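Local coordinates for beta-glucuronidase (uncultured Clostridium sp., PDB 6U7J), which hydrolyses beta-D-glucuronides and, as a gut microbial beta-glucuronidase, probably releases estrogens from their glucuronide conjugates, at residues K29-F40 with E69-E80. Residues are numbered along the deposited sequence; the frame is centred on the assembly and turned at random.
Sequences KFKRDNYYKQGF and ELRDHVGWVWYE
Lys29 and Lys31 pair with Glu80 and Trp78 through four antiparallel backbone hydrogen bonds, the shortest from Trp78 N to Lys31 O (2.7 Å), and Asp33 N extends the ladder to Trp76 O, which also accepts from His73 NE2. Aromatic contacts occupy both faces. The edge of Phe30 stands on the face of Tyr79, planes at 89°, with CD2 over the ring centre. Arg32 CB makes a CH-pi contact toward the rim of one His73 face. On the Trp78 side, Phe40 points CE2 at the middle of the Trp76 face, 3.6 Å from Trp76 CD2, and takes the Trp78 edge in an offset edge-to-face pair (67°), CZ2 displaced toward the Phe40 rim. The two strands belong to the antiparallel beta-sandwich of the family 2 glycoside hydrolase sugar-binding domain, where strand 135-144 flanks 76-85. Asp33 carries most of the side-chain polar contacts. With CG anti to its carbonyl carbon (chi1 -83°), OD1 accepts a weak bond from Trp78 NE1 (3.1 Å) and a firmer one from Gly39 N (2.8 Å); OD2 accepts from two waters, one also taking Trp78 NE1 and Phe40 N, the other Trp76 N and Lys37 N. Arg32 NH2 forms a long salt bridge with Glu69 OE2 (3.6 Å).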
ATOM      1  N   LYS B  29      35.753   8.114   5.667  1.00 28.31           N
ATOM      2  CA  LYS B  29      35.406   8.509   7.026  1.00 30.90           C
ATOM      3  C   LYS B  29      34.691   9.851   6.988  1.00 32.40           C
ATOM      4  O   LYS B  29      34.914  10.664   6.088  1.00 30.53           O
ATOM      5  CB  LYS B  29      36.647   8.590   7.919  1.00 30.16           C
ATOM      6  CG  LYS B  29      37.380   7.261   8.061  1.00 31.21           C
ATOM      7  CD  LYS B  29      36.423   6.216   8.633  1.00 41.93           C
ATOM      8  CE  LYS B  29      37.049   4.828   8.750  1.00 41.16           C
ATOM      9  NZ  LYS B  29      36.216   3.920   9.610  1.00 46.57           N
ATOM     10  N   PHE B  30      33.839  10.085   7.986  1.00 30.30           N
ATOM     11  CA  PHE B  30      32.875  11.172   7.904  1.00 29.90           C
ATOM     12  C   PHE B  30      32.508  11.652   9.297  1.00 31.79           C
ATOM     13  O   PHE B  30      32.350  10.854  10.222  1.00 31.82           O
ATOM     14  CB  PHE B  30      31.631  10.687   7.145  1.00 28.53           C
ATOM     15  CG  PHE B  30      30.492  11.670   7.078  1.00 28.69           C
ATOM     16  CD1 PHE B  30      29.640  11.863   8.166  1.00 23.66           C
ATOM     17  CD2 PHE B  30      30.208  12.322   5.873  1.00 28.40           C
ATOM     18  CE1 PHE B  30      28.565  12.742   8.075  1.00 29.48           C
ATOM     19  CE2 PHE B  30      29.131  13.187   5.772  1.00 27.31           C
ATOM     20  CZ  PHE B  30      28.303  13.399   6.872  1.00 29.81           C
ATOM     21  N   LYS B  31      32.320  12.960   9.413  1.00 31.08           N
ATOM     22  CA  LYS B  31      31.880  13.588  10.642  1.00 33.11           C
ATOM     23  C   LYS B  31      31.184  14.887  10.272  1.00 34.84           C
ATOM     24  O   LYS B  31      31.618  15.585   9.351  1.00 33.29           O
ATOM     25  CB  LYS B  31      33.069  13.864  11.577  1.00 36.05           C
ATOM     26  CG  LYS B  31      32.678  14.445  12.917  1.00 45.13           C
ATOM     27  CD  LYS B  31      33.782  14.247  13.965  1.00 44.64           C
ATOM     28  CE  LYS B  31      34.977  15.109  13.681  1.00 37.11           C
ATOM     29  NZ  LYS B  31      35.948  15.043  14.821  1.00 47.30           N
ATOM     30  N   ARG B  32      30.121  15.221  10.992  1.00 29.26           N
ATOM     31  CA  ARG B  32      29.470  16.504  10.789  1.00 31.70           C
ATOM     32  C   ARG B  32      29.920  17.512  11.838  1.00 32.94           C
ATOM     33  O   ARG B  32      30.386  17.152  12.919  1.00 32.28           O
ATOM     34  CB  ARG B  32      27.948  16.340  10.825  1.00 32.43           C
ATOM     35  CG  ARG B  32      27.370  16.205  12.178  1.00 35.79           C
ATOM     36  CD  ARG B  32      25.861  16.445  12.145  1.00 38.76           C
ATOM     37  NE  ARG B  32      25.235  15.755  13.262  1.00 43.81           N
ATOM     38  CZ  ARG B  32      24.884  16.331  14.407  1.00 48.07           C
ATOM     39  NH1 ARG B  32      25.077  17.628  14.579  1.00 43.82           N
ATOM     40  NH2 ARG B  32      24.323  15.603  15.373  1.00 47.30           N
ATOM     41  N   ASP B  33      29.782  18.792  11.497  1.00 33.83           N
ATOM     42  CA  ASP B  33      29.942  19.855  12.485  1.00 32.12           C
ATOM     43  C   ASP B  33      28.864  19.757  13.560  1.00 34.71           C
ATOM     44  O   ASP B  33      27.686  19.530  13.257  1.00 33.29           O
ATOM     45  CB  ASP B  33      29.839  21.228  11.815  1.00 34.29           C
ATOM     46  CG  ASP B  33      31.150  21.688  11.176  1.00 35.09           C
ATOM     47  OD1 ASP B  33      32.206  21.054  11.416  1.00 34.95           O
ATOM     48  OD2 ASP B  33      31.110  22.697  10.431  1.00 33.88           O
ATOM     49  N   ASN B  34      29.260  19.962  14.824  1.00 32.33           N
ATOM     50  CA  ASN B  34      28.294  20.078  15.915  1.00 36.33           C
ATOM     51  C   ASN B  34      27.861  21.517  16.169  1.00 32.16           C
ATOM     52  O   ASN B  34      26.877  21.734  16.867  1.00 34.85           O
ATOM     53  CB  ASN B  34      28.849  19.475  17.218  1.00 35.48           C
ATOM     54  CG  ASN B  34      29.221  18.001  17.071  1.00 41.61           C
ATOM     55  OD1 ASN B  34      30.391  17.633  17.148  1.00 44.19           O
ATOM     56  ND2 ASN B  34      28.223  17.153  16.843  1.00 44.67           N
ATOM     57  N   TYR B  35      28.564  22.503  15.626  1.00 34.54           N
ATOM     58  CA  TYR B  35      28.058  23.868  15.581  1.00 35.79           C
ATOM     59  C   TYR B  35      28.572  24.477  14.288  1.00 35.20           C
ATOM     60  O   TYR B  35      29.436  23.906  13.621  1.00 36.17           O
ATOM     61  CB  TYR B  35      28.468  24.684  16.824  1.00 36.86           C
ATOM     62  CG  TYR B  35      29.968  24.813  17.017  1.00 35.87           C
ATOM     63  CD1 TYR B  35      30.696  25.788  16.342  1.00 36.37           C
ATOM     64  CD2 TYR B  35      30.654  23.962  17.873  1.00 36.04           C
ATOM     65  CE1 TYR B  35      32.064  25.914  16.519  1.00 39.25           C
ATOM     66  CE2 TYR B  35      32.033  24.078  18.051  1.00 33.42           C
ATOM     67  CZ  TYR B  35      32.726  25.057  17.376  1.00 36.70           C
ATOM     68  OH  TYR B  35      34.094  25.171  17.538  1.00 43.51           O
ATOM     69  N   TYR B  36      28.027  25.637  13.926  1.00 32.81           N
ATOM     70  CA  TYR B  36      28.356  26.236  12.636  1.00 35.61           C
ATOM     71  C   TYR B  36      29.862  26.452  12.497  1.00 37.14           C
ATOM     72  O   TYR B  36      30.480  27.143  13.315  1.00 37.34           O
ATOM     73  CB  TYR B  36      27.612  27.556  12.464  1.00 35.37           C
ATOM     74  CG  TYR B  36      27.792  28.156  11.092  1.00 36.98           C
ATOM     75  CD1 TYR B  36      27.576  27.394   9.950  1.00 35.62           C
ATOM     76  CD2 TYR B  36      28.183  29.481  10.934  1.00 37.43           C
ATOM     77  CE1 TYR B  36      27.744  27.937   8.678  1.00 39.61           C
ATOM     78  CE2 TYR B  36      28.355  30.037   9.662  1.00 40.69           C
ATOM     79  CZ  TYR B  36      28.138  29.259   8.539  1.00 44.46           C
ATOM     80  OH  TYR B  36      28.311  29.801   7.275  1.00 41.41           O
ATOM     81  N   LYS B  37      30.444  25.823  11.472  1.00 35.78           N
ATOM     82  CA  LYS B  37      31.848  25.950  11.079  1.00 38.03           C
ATOM     83  C   LYS B  37      32.830  25.389  12.118  1.00 36.45           C
ATOM     84  O   LYS B  37      34.007  25.759  12.110  1.00 37.81           O
ATOM     85  CB  LYS B  37      32.192  27.408  10.741  1.00 38.44           C
ATOM     86  CG  LYS B  37      31.573  27.880   9.416  1.00 37.52           C
ATOM     87  CD  LYS B  37      32.158  29.209   8.944  1.00 44.23           C
ATOM     88  CE  LYS B  37      31.956  30.300   9.994  1.00 51.81           C
ATOM     89  NZ  LYS B  37      32.835  31.496   9.789  1.00 63.82           N
ATOM     90  N   GLN B  38      32.386  24.462  12.977  1.00 35.19           N
ATOM     91  CA  GLN B  38      33.268  23.890  13.992  1.00 34.34           C
ATOM     92  C   GLN B  38      34.552  23.339  13.386  1.00 39.57           C
ATOM     93  O   GLN B  38      35.648  23.590  13.898  1.00 39.85           O
ATOM     94  CB  GLN B  38      32.550  22.789  14.766  1.00 35.46           C
ATOM     95  CG  GLN B  38      33.481  22.051  15.728  1.00 36.93           C
ATOM     96  CD  GLN B  38      32.754  21.007  16.546  1.00 39.16           C
ATOM     97  OE1 GLN B  38      31.709  20.499  16.136  1.00 37.22           O
ATOM     98  NE2 GLN B  38      33.294  20.690  17.717  1.00 36.93           N
ATOM     99  N   GLY B  39      34.435  22.589  12.284  1.00 39.33           N
ATOM    100  CA  GLY B  39      35.619  22.003  11.668  1.00 34.68           C
ATOM    101  C   GLY B  39      36.657  23.034  11.257  1.00 38.39           C
ATOM    102  O   GLY B  39      37.863  22.815  11.418  1.00 34.32           O
ATOM    103  N   PHE B  40      36.210  24.158  10.692  1.00 41.10           N
ATOM    104  CA  PHE B  40      37.148  25.209  10.309  1.00 39.98           C
ATOM    105  C   PHE B  40      37.737  25.873  11.543  1.00 41.01           C
ATOM    106  O   PHE B  40      38.941  26.154  11.593  1.00 44.10           O
ATOM    107  CB  PHE B  40      36.463  26.262   9.433  1.00 36.07           C
ATOM    108  CG  PHE B  40      35.928  25.732   8.133  1.00 33.07           C
ATOM    109  CD1 PHE B  40      36.739  25.031   7.266  1.00 33.52           C
ATOM    110  CD2 PHE B  40      34.603  25.947   7.782  1.00 30.68           C
ATOM    111  CE1 PHE B  40      36.237  24.539   6.064  1.00 34.30           C
ATOM    112  CE2 PHE B  40      34.092  25.463   6.583  1.00 31.47           C
ATOM    113  CZ  PHE B  40      34.909  24.755   5.722  1.00 29.83           C
ATOM    114  N   GLU B  69      19.239  14.123  13.047  1.00 31.74           N
ATOM    115  CA  GLU B  69      20.073  15.321  13.058  1.00 34.28           C
ATOM    116  C   GLU B  69      21.013  15.372  11.864  1.00 32.15           C
ATOM    117  O   GLU B  69      21.283  16.454  11.329  1.00 33.30           O
ATOM    118  CB  GLU B  69      20.863  15.408  14.360  1.00 39.33           C
ATOM    119  CG  GLU B  69      20.021  15.877  15.521  1.00 41.24           C
ATOM    120  CD  GLU B  69      20.435  15.240  16.820  1.00 60.11           C
ATOM    121  OE1 GLU B  69      19.810  14.218  17.206  1.00 69.33           O
ATOM    122  OE2 GLU B  69      21.382  15.762  17.450  1.00 59.63           O
ATOM    123  N   LEU B  70      21.524  14.225  11.426  1.00 30.68           N
ATOM    124  CA  LEU B  70      22.347  14.229  10.224  1.00 30.98           C
ATOM    125  C   LEU B  70      21.492  14.438   8.968  1.00 34.19           C
ATOM    126  O   LEU B  70      21.866  15.212   8.077  1.00 29.06           O
ATOM    127  CB  LEU B  70      23.160  12.939  10.144  1.00 29.21           C
ATOM    128  CG  LEU B  70      24.106  12.881   8.940  1.00 31.34           C
ATOM    129  CD1 LEU B  70      25.069  14.059   8.955  1.00 27.93           C
ATOM    130  CD2 LEU B  70      24.863  11.559   8.878  1.00 26.99           C
ATOM    131  N   ARG B  71      20.322  13.791   8.890  1.00 30.79           N
ATOM    132  CA  ARG B  71      19.435  14.008   7.745  1.00 29.18           C
ATOM    133  C   ARG B  71      19.103  15.489   7.561  1.00 27.62           C
ATOM    134  O   ARG B  71      19.149  16.004   6.437  1.00 29.89           O
ATOM    135  CB  ARG B  71      18.150  13.186   7.902  1.00 27.42           C
ATOM    136  CG  ARG B  71      17.180  13.271   6.687  1.00 27.63           C
ATOM    137  CD  ARG B  71      15.735  12.797   7.062  1.00 28.24           C
ATOM    138  NE  ARG B  71      15.091  13.709   8.010  1.00 30.55           N
ATOM    139  CZ  ARG B  71      14.078  13.404   8.834  1.00 29.70           C
ATOM    140  NH1 ARG B  71      13.544  12.184   8.854  1.00 25.10           N
ATOM    141  NH2 ARG B  71      13.595  14.339   9.650  1.00 24.13           N
ATOM    142  N   ASP B  72      18.815  16.198   8.651  1.00 28.20           N
ATOM    143  CA  ASP B  72      18.371  17.586   8.612  1.00 25.93           C
ATOM    144  C   ASP B  72      19.504  18.594   8.837  1.00 30.35           C
ATOM    145  O   ASP B  72      19.229  19.769   9.093  1.00 31.16           O
ATOM    146  CB  ASP B  72      17.286  17.810   9.663  1.00 30.80           C
ATOM    147  CG  ASP B  72      16.058  16.915   9.450  1.00 34.37           C
ATOM    148  OD1 ASP B  72      15.855  16.387   8.326  1.00 28.75           O
ATOM    149  OD2 ASP B  72      15.291  16.757  10.421  1.00 36.58           O
ATOM    150  N   HIS B  73      20.759  18.162   8.749  1.00 29.45           N
ATOM    151  CA  HIS B  73      21.908  19.011   9.075  1.00 28.99           C
ATOM    152  C   HIS B  73      21.962  20.274   8.208  1.00 29.53           C
ATOM    153  O   HIS B  73      21.776  20.226   6.988  1.00 28.58           O
ATOM    154  CB  HIS B  73      23.189  18.191   8.908  1.00 28.19           C
ATOM    155  CG  HIS B  73      24.455  18.953   9.167  1.00 33.37           C
ATOM    156  ND1 HIS B  73      24.855  19.332  10.430  1.00 32.67           N
ATOM    157  CD2 HIS B  73      25.430  19.373   8.323  1.00 33.60           C
ATOM    158  CE1 HIS B  73      26.014  19.966  10.352  1.00 33.44           C
ATOM    159  NE2 HIS B  73      26.385  20.005   9.083  1.00 32.40           N
ATOM    160  N   VAL B  74      22.204  21.415   8.850  1.00 28.53           N
ATOM    161  CA  VAL B  74      22.459  22.673   8.160  1.00 29.91           C
ATOM    162  C   VAL B  74      23.908  23.074   8.416  1.00 31.41           C
ATOM    163  O   VAL B  74      24.321  23.237   9.570  1.00 35.39           O
ATOM    164  CB  VAL B  74      21.489  23.773   8.608  1.00 28.60           C
ATOM    165  CG1 VAL B  74      21.929  25.123   8.032  1.00 32.84           C
ATOM    166  CG2 VAL B  74      20.062  23.439   8.145  1.00 29.92           C
ATOM    167  N   GLY B  75      24.683  23.230   7.347  1.00 31.27           N
ATOM    168  CA  GLY B  75      26.077  23.625   7.489  1.00 31.91           C
ATOM    169  C   GLY B  75      27.082  22.720   6.794  1.00 32.48           C
ATOM    170  O   GLY B  75      26.872  22.307   5.643  1.00 32.04           O
ATOM    171  N   TRP B  76      28.158  22.373   7.499  1.00 30.69           N
ATOM    172  CA  TRP B  76      29.300  21.688   6.908  1.00 30.04           C
ATOM    173  C   TRP B  76      29.481  20.299   7.507  1.00 30.03           C
ATOM    174  O   TRP B  76      29.216  20.070   8.691  1.00 28.83           O
ATOM    175  CB  TRP B  76      30.598  22.488   7.109  1.00 26.85           C
ATOM    176  CG  TRP B  76      30.606  23.775   6.339  1.00 28.75           C
ATOM    177  CD1 TRP B  76      30.055  24.967   6.719  1.00 30.24           C
ATOM    178  CD2 TRP B  76      31.171  23.989   5.041  1.00 25.29           C
ATOM    179  NE1 TRP B  76      30.242  25.908   5.730  1.00 28.90           N
ATOM    180  CE2 TRP B  76      30.928  25.331   4.694  1.00 25.22           C
ATOM    181  CE3 TRP B  76      31.853  23.171   4.137  1.00 26.98           C
ATOM    182  CZ2 TRP B  76      31.357  25.882   3.482  1.00 28.98           C
ATOM    183  CZ3 TRP B  76      32.268  23.712   2.928  1.00 29.51           C
ATOM    184  CH2 TRP B  76      32.019  25.059   2.614  1.00 29.90           C
ATOM    185  N   VAL B  77      29.981  19.386   6.678  1.00 27.92           N
ATOM    186  CA  VAL B  77      30.415  18.068   7.112  1.00 29.77           C
ATOM    187  C   VAL B  77      31.811  17.823   6.553  1.00 31.56           C
ATOM    188  O   VAL B  77      32.291  18.550   5.682  1.00 29.80           O
ATOM    189  CB  VAL B  77      29.443  16.953   6.671  1.00 32.81           C
ATOM    190  CG1 VAL B  77      28.036  17.243   7.201  1.00 26.73           C
ATOM    191  CG2 VAL B  77      29.422  16.819   5.131  1.00 28.66           C
ATOM    192  N   TRP B  78      32.444  16.759   7.047  1.00 28.84           N
ATOM    193  CA  TRP B  78      33.848  16.479   6.783  1.00 32.80           C
ATOM    194  C   TRP B  78      34.002  15.037   6.328  1.00 32.49           C
ATOM    195  O   TRP B  78      33.585  14.108   7.033  1.00 31.77           O
ATOM    196  CB  TRP B  78      34.688  16.749   8.039  1.00 30.82           C
ATOM    197  CG  TRP B  78      34.690  18.195   8.355  1.00 33.49           C
ATOM    198  CD1 TRP B  78      33.738  18.892   9.042  1.00 32.90           C
ATOM    199  CD2 TRP B  78      35.669  19.150   7.942  1.00 33.08           C
ATOM    200  NE1 TRP B  78      34.068  20.228   9.090  1.00 32.15           N
ATOM    201  CE2 TRP B  78      35.252  20.412   8.423  1.00 33.47           C
ATOM    202  CE3 TRP B  78      36.855  19.064   7.202  1.00 31.87           C
ATOM    203  CZ2 TRP B  78      35.993  21.580   8.203  1.00 32.40           C
ATOM    204  CZ3 TRP B  78      37.592  20.222   6.991  1.00 34.32           C
ATOM    205  CH2 TRP B  78      37.159  21.463   7.495  1.00 33.54           C
ATOM    206  N   TYR B  79      34.581  14.856   5.152  1.00 27.49           N
ATOM    207  CA  TYR B  79      34.942  13.552   4.623  1.00 30.86           C
ATOM    208  C   TYR B  79      36.456  13.410   4.630  1.00 29.98           C
ATOM    209  O   TYR B  79      37.183  14.392   4.439  1.00 32.89           O
ATOM    210  CB  TYR B  79      34.484  13.381   3.180  1.00 30.72           C
ATOM    211  CG  TYR B  79      33.001  13.214   2.909  1.00 28.69           C
ATOM    212  CD1 TYR B  79      32.499  11.989   2.483  1.00 28.17           C
ATOM    213  CD2 TYR B  79      32.117  14.284   3.011  1.00 27.27           C
ATOM    214  CE1 TYR B  79      31.158  11.818   2.195  1.00 26.42           C
ATOM    215  CE2 TYR B  79      30.761  14.124   2.711  1.00 27.65           C
ATOM    216  CZ  TYR B  79      30.295  12.882   2.312  1.00 27.60           C
ATOM    217  OH  TYR B  79      28.964  12.685   2.008  1.00 28.20           O
ATOM    218  N   GLU B  80      36.931  12.175   4.765  1.00 29.49           N
ATOM    219  CA  GLU B  80      38.365  11.943   4.687  1.00 31.03           C
ATOM    220  C   GLU B  80      38.646  10.535   4.196  1.00 30.63           C
ATOM    221  O   GLU B  80      37.935   9.594   4.562  1.00 28.77           O
ATOM    222  CB  GLU B  80      39.029  12.145   6.052  1.00 30.09           C
ATOM    223  CG  GLU B  80      40.515  11.950   6.046  1.00 31.93           C
ATOM    224  CD  GLU B  80      41.136  12.512   7.304  1.00 37.86           C
ATOM    225  OE1 GLU B  80      41.512  13.703   7.287  1.00 39.23           O
ATOM    226  OE2 GLU B  80      41.202  11.776   8.318  1.00 39.86           O
TER
HETATM  227  O   HOH W   1      33.430  23.205   9.610  1.00 26.76           O
HETATM  228  O   HOH W   2      28.768  23.810   9.890  1.00 33.14           O
HETATM  229  O   HOH W   3      29.415  28.733   5.388  1.00 38.40           O